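N-acetylglucosamine-6-phosphate deacetylase (Mycobacterium smegmatis, PDB 6FV4) probably removes the acetyl group from N-acetylglucosamine 6-phosphate, a metal-dependent hydrolysis in amino-sugar metabolism. Local coordinates at residues B[30-35]-B[338-343]; B[125-130]-B[171-176]; B[243-248]-B[271-276]. The protein carries 1 engineered substitution. All coordinates share one frame; numbering follows the deposited sequence.

Contact 1: B[30-35]-B[338-343]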
loop_
_atom_site.group_PDB
_atom_site.type_symbol
_atom_site.label_atom_id
_atom_site.label_comp_id
_atom_site.label_asym_id
_atom_site.label_seq_id
_atom_site.Cartn_x
_atom_site.Cartn_y
_atom_site.Cartn_z
ATOM N N LEU B 30 8.471 22.613 12.029
ATOM C CA LEU B 30 8.053 22.539 13.422
ATOM C C LEU B 30 8.956 23.476 14.215
ATOM O O LEU B 30 10.164 23.233 14.332
ATOM C CB LEU B 30 8.143 21.108 13.944
ATOM C CG LEU B 30 7.631 20.873 15.366
ATOM C CD1 LEU B 30 6.912 19.542 15.438
ATOM C CD2 LEU B 30 8.760 20.930 16.396
ATOM N N LEU B 31 8.374 24.527 14.774
ATOM C CA LEU B 31 9.114 25.541 15.518
ATOM C C LEU B 31 8.913 25.336 17.010
ATOM O O LEU B 31 7.776 25.232 17.481
ATOM C CB LEU B 31 8.666 26.945 15.121
ATOM C CG LEU B 31 8.605 27.127 13.610
ATOM C CD1 LEU B 31 8.062 28.488 13.301
ATOM C CD2 LEU B 31 10.013 26.921 13.012
ATOM N N ARG B 32 10.022 25.285 17.748
ATOM C CA ARG B 32 9.992 25.038 19.179
ATOM C C ARG B 32 11.074 25.866 19.867
ATOM O O ARG B 32 12.265 25.568 19.721
ATOM C CB ARG B 32 10.185 23.548 19.451
ATOM C CG ARG B 32 9.666 23.083 20.795
ATOM C CD ARG B 32 9.729 21.565 20.913
ATOM N NE ARG B 32 8.472 20.921 20.539
ATOM C CZ ARG B 32 8.394 19.741 19.933
ATOM N NH1 ARG B 32 9.502 19.079 19.625
ATOM N NH2 ARG B 32 7.212 19.216 19.639
ATOM N N PRO B 33 10.712 26.941 20.581
ATOM C CA PRO B 33 9.352 27.489 20.613
ATOM C C PRO B 33 9.074 28.304 19.361
ATOM O O PRO B 33 9.973 28.522 18.558
ATOM C CB PRO B 33 9.350 28.368 21.867
ATOM C CG PRO B 33 10.770 28.785 22.034
ATOM C CD PRO B 33 11.629 27.669 21.478
ATOM N N GLY B 34 7.837 28.750 19.173
ATOM C CA GLY B 34 7.486 29.476 17.977
ATOM C C GLY B 34 6.728 30.749 18.298
ATOM O O GLY B 34 6.214 30.943 19.400
ATOM N N TRP B 35 6.650 31.610 17.294
ATOM C CA TRP B 35 5.919 32.850 17.454
ATOM C C TRP B 35 5.366 33.262 16.104
ATOM O O TRP B 35 5.931 32.928 15.058
ATOM C CB TRP B 35 6.805 33.952 18.065
ATOM C CG TRP B 35 7.979 34.369 17.232
ATOM C CD1 TRP B 35 9.270 33.949 17.368
ATOM C CD2 TRP B 35 7.972 35.302 16.143
ATOM N NE1 TRP B 35 10.065 34.559 16.433
ATOM C CE2 TRP B 35 9.296 35.397 15.670
ATOM C CE3 TRP B 35 6.974 36.070 15.526
ATOM C CZ2 TRP B 35 9.651 36.218 14.601
ATOM C CZ3 TRP B 35 7.325 36.884 14.466
ATOM C CH2 TRP B 35 8.657 36.956 14.014
ATOM N N PRO B 338 6.857 8.659 15.622
ATOM C CA PRO B 338 7.014 9.377 16.890
ATOM C C PRO B 338 6.296 10.717 16.825
ATOM O O PRO B 338 6.051 11.267 15.749
ATOM C CB PRO B 338 8.529 9.554 17.021
ATOM C CG PRO B 338 9.026 9.507 15.621
ATOM C CD PRO B 338 8.136 8.532 14.901
ATOM N N ARG B 339 5.989 11.248 18.012
ATOM C CA ARG B 339 5.008 12.323 18.141
ATOM C C ARG B 339 5.310 13.507 17.225
ATOM O O ARG B 339 4.401 14.040 16.573
ATOM C CB ARG B 339 4.938 12.765 19.605
ATOM C CG ARG B 339 4.175 14.034 19.851
ATOM C CD ARG B 339 2.750 13.913 19.361
ATOM N NE ARG B 339 1.806 13.595 20.428
ATOM C CZ ARG B 339 1.462 14.440 21.396
ATOM N NH1 ARG B 339 1.996 15.659 21.445
ATOM N NH2 ARG B 339 0.586 14.061 22.319
ATOM N N ASP B 340 6.574 13.935 17.152
ATOM C CA ASP B 340 6.885 15.124 16.366
ATOM C C ASP B 340 6.719 14.869 14.879
ATOM O O ASP B 340 6.176 15.720 14.153
ATOM C CB ASP B 340 8.294 15.614 16.662
ATOM C CG ASP B 340 8.370 16.420 17.938
ATOM O OD1 ASP B 340 7.348 16.505 18.657
ATOM O OD2 ASP B 340 9.460 16.968 18.219
ATOM N N ASP B 341 7.199 13.717 14.405
ATOM C CA ASP B 341 6.948 13.336 13.023
ATOM C C ASP B 341 5.458 13.132 12.769
ATOM O O ASP B 341 4.982 13.375 11.654
ATOM C CB ASP B 341 7.714 12.062 12.675
ATOM C CG ASP B 341 9.228 12.225 12.807
ATOM O OD1 ASP B 341 9.762 13.297 12.442
ATOM O OD2 ASP B 341 9.884 11.277 13.277
ATOM N N ALA B 342 4.718 12.674 13.784
ATOM C CA ALA B 342 3.296 12.403 13.606
ATOM C C ALA B 342 2.501 13.699 13.466
ATOM O O ALA B 342 1.608 13.793 12.620
ATOM C CB ALA B 342 2.766 11.569 14.773
ATOM N N LEU B 343 2.800 14.693 14.307
ATOM C CA LEU B 343 2.180 16.005 14.185
ATOM C C LEU B 343 2.473 16.621 12.832
ATOM O O LEU B 343 1.602 17.257 12.227
ATOM C CB LEU B 343 2.679 16.920 15.299
ATOM C CG LEU B 343 2.156 16.620 16.700
ATOM C CD1 LEU B 343 2.877 17.499 17.697
ATOM C CD2 LEU B 343 0.654 16.831 16.793
#
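Arg32 and Asp340 reach toward each other from opposite directions and join in a two-pronged salt bridge. Arg32 NH1 donates to Asp340 OD2 at 2.5 Å with an N-H...O angle of 169°. Beside it, Arg32 NH2 donates to Asp340 OD1 at 2.9 Å, almost as straight. Both oxygens lie close to the guanidinium plane, but the carboxylate is twisted by 36° against it; OD2 is met on its syn side, while OD1 is approached from above its own plane. The guanidinium thus grips end-on, leaving Arg32 NE to bond Thr23 OG1 on strand 23-25, which should fix the rotation of the group. A long, flexible arginine suits this loop because it can span to the helix, and an aspartate in the first turn of helix 339-357 sits where the helix dipole would probably favour its negative charge. The bridge joins the small beta domain of the NagA fold to a helix on the outside of its barrel. Leu30 adds the apolar share. Its chi1 of -175° swings CG away from the backbone N, and CD2 comes to lie over one face of the guanidinium, 3.7 Å above the plane, with CD1 4.1 Å from Asp340 O.

Contact 2: B[125-130]-B[171-176]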
loop_
_atom_site.group_PDB
_atom_site.type_symbol
_atom_site.label_atom_id
_atom_site.label_comp_id
_atom_site.label_asym_id
_atom_site.label_seq_id
_atom_site.Cartn_x
_atom_site.Cartn_y
_atom_site.Cartn_z
ATOM N N ARG B 125 -24.545 30.957 -2.621
ATOM C CA ARG B 125 -24.708 32.216 -1.899
ATOM C C ARG B 125 -23.955 32.189 -0.570
ATOM O O ARG B 125 -23.381 33.202 -0.139
ATOM C CB ARG B 125 -26.199 32.498 -1.686
ATOM C CG ARG B 125 -26.476 33.761 -0.890
ATOM C CD ARG B 125 -27.985 34.053 -0.789
ATOM N NE ARG B 125 -28.230 34.883 0.384
ATOM C CZ ARG B 125 -28.547 34.392 1.576
ATOM N NH1 ARG B 125 -28.687 33.079 1.728
ATOM N NH2 ARG B 125 -28.734 35.207 2.610
ATOM N N GLN B 126 -23.931 31.040 0.094
ATOM C CA GLN B 126 -23.156 30.961 1.329
ATOM C C GLN B 126 -21.655 30.872 1.076
ATOM O O GLN B 126 -20.870 31.318 1.920
ATOM C CB GLN B 126 -23.653 29.794 2.171
ATOM C CG GLN B 126 -24.938 30.159 2.911
ATOM C CD GLN B 126 -25.888 29.014 2.987
ATOM O OE1 GLN B 126 -25.519 27.878 2.698
ATOM N NE2 GLN B 126 -27.120 29.288 3.390
ATOM N N VAL B 127 -21.225 30.328 -0.064
ATOM C CA VAL B 127 -19.829 30.502 -0.476
ATOM C C VAL B 127 -19.491 31.989 -0.601
ATOM O O VAL B 127 -18.491 32.472 -0.048
ATOM C CB VAL B 127 -19.555 29.752 -1.793
ATOM C CG1 VAL B 127 -18.074 29.908 -2.195
ATOM C CG2 VAL B 127 -19.896 28.265 -1.647
ATOM N N ARG B 128 -20.327 32.740 -1.335
ATOM C CA ARG B 128 -20.073 34.169 -1.518
ATOM C C ARG B 128 -20.128 34.922 -0.198
ATOM O O ARG B 128 -19.371 35.879 -0.000
ATOM C CB ARG B 128 -21.063 34.759 -2.534
ATOM C CG ARG B 128 -20.716 34.395 -3.973
ATOM C CD ARG B 128 -21.619 35.075 -5.004
ATOM N NE ARG B 128 -22.992 34.584 -4.951
ATOM C CZ ARG B 128 -23.448 33.540 -5.633
ATOM N NH1 ARG B 128 -22.632 32.840 -6.416
ATOM N NH2 ARG B 128 -24.717 33.182 -5.511
ATOM N N ALA B 129 -20.976 34.483 0.737
ATOM C CA ALA B 129 -21.012 35.099 2.059
ATOM C C ALA B 129 -19.823 34.711 2.935
ATOM O O ALA B 129 -19.588 35.364 3.954
ATOM C CB ALA B 129 -22.309 34.728 2.785
ATOM N N GLY B 130 -19.073 33.676 2.586
ATOM C CA GLY B 130 -17.912 33.329 3.387
ATOM C C GLY B 130 -18.136 32.297 4.471
ATOM O O GLY B 130 -17.215 32.043 5.262
ATOM N N GLU B 171 -21.849 29.490 -10.285
ATOM C CA GLU B 171 -21.031 30.681 -10.521
ATOM C C GLU B 171 -19.613 30.478 -10.004
ATOM O O GLU B 171 -19.017 31.353 -9.367
ATOM C CB GLU B 171 -21.668 31.933 -9.906
ATOM C CG GLU B 171 -22.898 32.431 -10.641
ATOM C CD GLU B 171 -23.572 33.594 -9.918
ATOM O OE1 GLU B 171 -22.993 34.708 -9.858
ATOM O OE2 GLU B 171 -24.671 33.367 -9.374
ATOM N N GLY B 172 -19.061 29.303 -10.285
ATOM C CA GLY B 172 -17.692 29.020 -9.943
ATOM C C GLY B 172 -17.472 28.468 -8.556
ATOM O O GLY B 172 -16.321 28.196 -8.209
ATOM N N THR B 173 -18.528 28.274 -7.758
ATOM C CA THR B 173 -18.370 27.802 -6.385
ATOM C C THR B 173 -18.362 26.282 -6.253
ATOM O O THR B 173 -18.103 25.785 -5.156
ATOM C CB THR B 173 -19.480 28.362 -5.483
ATOM O OG1 THR B 173 -20.749 27.839 -5.908
ATOM C CG2 THR B 173 -19.505 29.879 -5.569
ATOM N N VAL B 174 -18.665 25.535 -7.313
ATOM C CA VAL B 174 -18.575 24.080 -7.255
ATOM C C VAL B 174 -17.111 23.716 -7.470
ATOM O O VAL B 174 -16.545 23.979 -8.535
ATOM C CB VAL B 174 -19.483 23.392 -8.284
ATOM C CG1 VAL B 174 -19.181 21.880 -8.294
ATOM C CG2 VAL B 174 -20.954 23.614 -7.935
ATOM N N ARG B 175 -16.489 23.147 -6.443
ATOM C CA ARG B 175 -15.052 22.907 -6.447
ATOM C C ARG B 175 -14.684 21.459 -6.719
ATOM O O ARG B 175 -13.594 21.198 -7.242
ATOM C CB ARG B 175 -14.446 23.343 -5.107
ATOM C CG ARG B 175 -14.628 24.805 -4.769
ATOM C CD ARG B 175 -14.035 25.696 -5.843
ATOM N NE ARG B 175 -12.577 25.657 -5.809
ATOM C CZ ARG B 175 -11.822 26.602 -5.252
ATOM N NH1 ARG B 175 -12.389 27.666 -4.688
ATOM N NH2 ARG B 175 -10.499 26.484 -5.259
ATOM N N MET B 176 -15.569 20.516 -6.407
ATOM C CA MET B 176 -15.249 19.106 -6.560
ATOM C C MET B 176 -16.513 18.337 -6.918
ATOM O O MET B 176 -17.597 18.625 -6.391
ATOM C CB MET B 176 -14.620 18.541 -5.277
ATOM C CG MET B 176 -14.251 17.076 -5.386
ATOM S SD MET B 176 -13.049 16.607 -4.110
ATOM C CE MET B 176 -14.015 16.808 -2.614
HETATM O O HOH W 1 -19.711 33.191 -7.307
HETATM O O HOH W 2 -24.507 31.182 -7.729
#
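Val127 meets Thr173 flank to flank, the two beta-branched side chains lying side by side and pointing opposite ways. Val127 CG1 touches Thr173 CG2 at 3.7 Å, and Val127 CG2 lies 3.9 Å from Thr173 CB. Threonine suits its place because it serves two ends: a chi1 of 65° sets OG1 between its backbone N and carbonyl carbon, bonded to Gly170 O, and leaves the methyl to the valine. Ile135 of strand 134-138 packs on both residues. They lie at the foot of a (beta/alpha)8 barrel, where helix 113-129 covers the entry to strand 174-179. Arg128, one residue on, runs roughly perpendicular to Glu171. Its NH1 is 3.6 Å from Glu171 OE2, a long salt bridge of charges alone: OE1 lies over one guanidinium face and OE2 well out of the plane, so no N-H points at it. NH1 instead donates to two waters in the guanidinium plane. One, 2.8 Å from Arg128 NH1, donates to Glu171 OE2 at 2.7 Å; the other donates to Glu171 O. Gly130 ends the helix in a Schellman motif, its N bonded to Val127 O and weakly to Gln126 O, with a positive phi of 93° that glycine readily adopts.

Contact 3: B[243-248]-B[271-276]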
loop_
_atom_site.group_PDB
_atom_site.type_symbol
_atom_site.label_atom_id
_atom_site.label_comp_id
_atom_site.label_asym_id
_atom_site.label_seq_id
_atom_site.Cartn_x
_atom_site.Cartn_y
_atom_site.Cartn_z
ATOM N N ALA B 243 -5.323 1.898 -8.398
ATOM C CA ALA B 243 -5.108 2.937 -9.405
ATOM C C ALA B 243 -4.958 4.303 -8.756
ATOM O O ALA B 243 -4.085 5.092 -9.142
ATOM C CB ALA B 243 -6.260 2.952 -10.422
ATOM N N LEU B 244 -5.768 4.581 -7.735
ATOM C CA LEU B 244 -5.723 5.885 -7.075
ATOM C C LEU B 244 -4.457 6.072 -6.241
ATOM O O LEU B 244 -3.887 7.171 -6.221
ATOM C CB LEU B 244 -6.978 6.086 -6.222
ATOM C CG LEU B 244 -8.275 6.320 -7.015
ATOM C CD1 LEU B 244 -9.484 6.044 -6.129
ATOM C CD2 LEU B 244 -8.336 7.753 -7.556
ATOM N N THR B 245 -3.994 5.023 -5.538
ATOM C CA THR B 245 -2.766 5.175 -4.764
ATOM C C THR B 245 -1.530 5.171 -5.647
ATOM O O THR B 245 -0.510 5.765 -5.273
ATOM C CB THR B 245 -2.637 4.083 -3.695
ATOM O OG1 THR B 245 -2.814 2.791 -4.282
ATOM C CG2 THR B 245 -3.671 4.273 -2.599
ATOM N N GLU B 246 -1.614 4.538 -6.818
ATOM C CA GLU B 246 -0.458 4.373 -7.685
ATOM C C GLU B 246 -0.030 5.691 -8.330
ATOM O O GLU B 246 1.168 5.943 -8.484
ATOM C CB GLU B 246 -0.797 3.316 -8.730
ATOM C CG GLU B 246 -0.124 3.415 -10.068
ATOM C CD GLU B 246 -0.599 2.307 -11.001
ATOM O OE1 GLU B 246 -1.562 2.521 -11.767
ATOM O OE2 GLU B 246 -0.028 1.203 -10.941
ATOM N N ASP B 247 -0.985 6.555 -8.693
ATOM C CA ASP B 247 -0.701 7.717 -9.533
ATOM C C ASP B 247 -0.406 8.970 -8.701
ATOM O O ASP B 247 -1.227 9.385 -7.877
ATOM C CB ASP B 247 -1.875 7.975 -10.465
ATOM C CG ASP B 247 -1.522 8.947 -11.573
ATOM O OD1 ASP B 247 -1.201 10.117 -11.255
ATOM O OD2 ASP B 247 -1.530 8.524 -12.746
ATOM N N SER B 248 0.754 9.593 -8.947
ATOM C CA SER B 248 1.199 10.711 -8.117
ATOM C C SER B 248 0.307 11.943 -8.252
ATOM O O SER B 248 0.369 12.838 -7.396
ATOM C CB SER B 248 2.641 11.088 -8.473
ATOM O OG SER B 248 2.735 11.515 -9.825
ATOM N N GLN B 271 1.858 4.942 4.120
ATOM C CA GLN B 271 3.126 4.338 3.722
ATOM C C GLN B 271 3.232 4.250 2.200
ATOM O O GLN B 271 4.298 4.507 1.630
ATOM C CB GLN B 271 3.246 2.956 4.403
ATOM C CG GLN B 271 4.527 2.181 4.213
ATOM C CD GLN B 271 4.547 0.837 4.991
ATOM O OE1 GLN B 271 3.534 0.398 5.566
ATOM N NE2 GLN B 271 5.712 0.195 5.012
ATOM N N THR B 272 2.125 3.946 1.520
ATOM C CA THR B 272 2.139 3.805 0.061
ATOM C C THR B 272 2.264 5.156 -0.652
ATOM O O THR B 272 3.106 5.318 -1.541
ATOM C CB THR B 272 0.868 3.083 -0.418
ATOM O OG1 THR B 272 0.715 1.846 0.282
ATOM C CG2 THR B 272 0.941 2.779 -1.912
ATOM N N VAL B 273 1.431 6.139 -0.305
ATOM C CA VAL B 273 1.347 7.332 -1.156
ATOM C C VAL B 273 2.285 8.447 -0.721
ATOM O O VAL B 273 2.549 9.360 -1.517
ATOM C CB VAL B 273 -0.087 7.881 -1.241
ATOM C CG1 VAL B 273 -1.017 6.797 -1.682
ATOM C CG2 VAL B 273 -0.538 8.483 0.100
ATOM N N GLY B 274 2.789 8.405 0.509
ATOM C CA GLY B 274 3.696 9.421 0.997
ATOM C C GLY B 274 2.976 10.512 1.767
ATOM O O GLY B 274 1.750 10.505 1.887
ATOM N N PRO B 275 3.728 11.491 2.283
ATOM C CA PRO B 275 3.130 12.513 3.153
ATOM C C PRO B 275 2.307 13.572 2.423
ATOM O O PRO B 275 1.560 14.300 3.090
ATOM C CB PRO B 275 4.350 13.163 3.833
ATOM C CG PRO B 275 5.567 12.354 3.370
ATOM C CD PRO B 275 5.177 11.702 2.097
ATOM N N GLU B 276 2.415 13.675 1.098
ATOM C CA GLU B 276 1.764 14.724 0.319
ATOM C C GLU B 276 0.433 14.315 -0.280
ATOM O O GLU B 276 -0.241 15.167 -0.862
ATOM C CB GLU B 276 2.648 15.162 -0.861
ATOM C CG GLU B 276 3.492 16.373 -0.600
ATOM C CD GLU B 276 4.264 16.216 0.674
ATOM O OE1 GLU B 276 4.312 17.172 1.478
ATOM O OE2 GLU B 276 4.806 15.112 0.883
#
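Thr245 and Val273 meet without a ring, side-chain amide or guanidinium between them; the flat group involved is the peptide carbonyl of Thr245, whose O lies 3.8 Å from Val273 CG1. That oxygen also accepts hydrogen bonds from Arg277 NH1 and from Gln271 NE2 of the second subunit, so this backbone oxygen near the end of helix 240-246 is satisfied although the contact is buried. The rest is close aliphatic packing, with no hydrogen bond joining the two segments. A single methyl does most of the touching: Val273 CG1 comes to 3.7 Å from Thr245 CB and 3.8 Å from Thr245 CG2, the one side chain lying roughly square to the other. Val273 directs this methyl by holding CG1 anti to its carbonyl carbon (chi1 -54°). Thr245 turns its hydroxyl back along its own helix, with OG1 between the backbone N and the carbonyl carbon (chi1 52°), where it is shared between Ala241 O and Val242 O. A threonine can therefore be buried here and still offer carbon to Val273. Thr272 lends a looser touch, its CG2 at 4.2 Å from Thr245 CB. Its own hydroxyl is held by His268 O one turn back and by Thr272 OG1 of the second subunit. Small side chains on both helices allow the backbones to come near, Thr245 CA and Val273 CA being 5.9 Å apart. Directly after Val273, Gly274 breaks the helix with a positive phi, a conformation glycine accepts easily, and leads into Pro275. Two neighbouring outer helices of a (beta/alpha)8 barrel, each about to give way to the next parallel strand, pack here through their last turns, and the same turns form part of the dimer interface of this deacetylase.

In the fold
From the N terminus, the chain first lays down residues 30-35 in the small beta domain, and contact 1 closes on them only some 300 residues later, at the start of helix 339-357. Inside that wide loop lie both other contacts. Contact 2 closes first, joining helix 113-129 to the turn leading into strand 174-179 and spanning strand 134-138 and helix 160-170. Contact 3 follows in series, bringing together the ends of helices 240-246 and 263-273 on either side, in sequence, of strand 251-255. Contacts 2 and 3 tie separate parts of the barrel wall, their centres 29 Å apart, whereas contact 1 binds barrel to beta domain. None touches another.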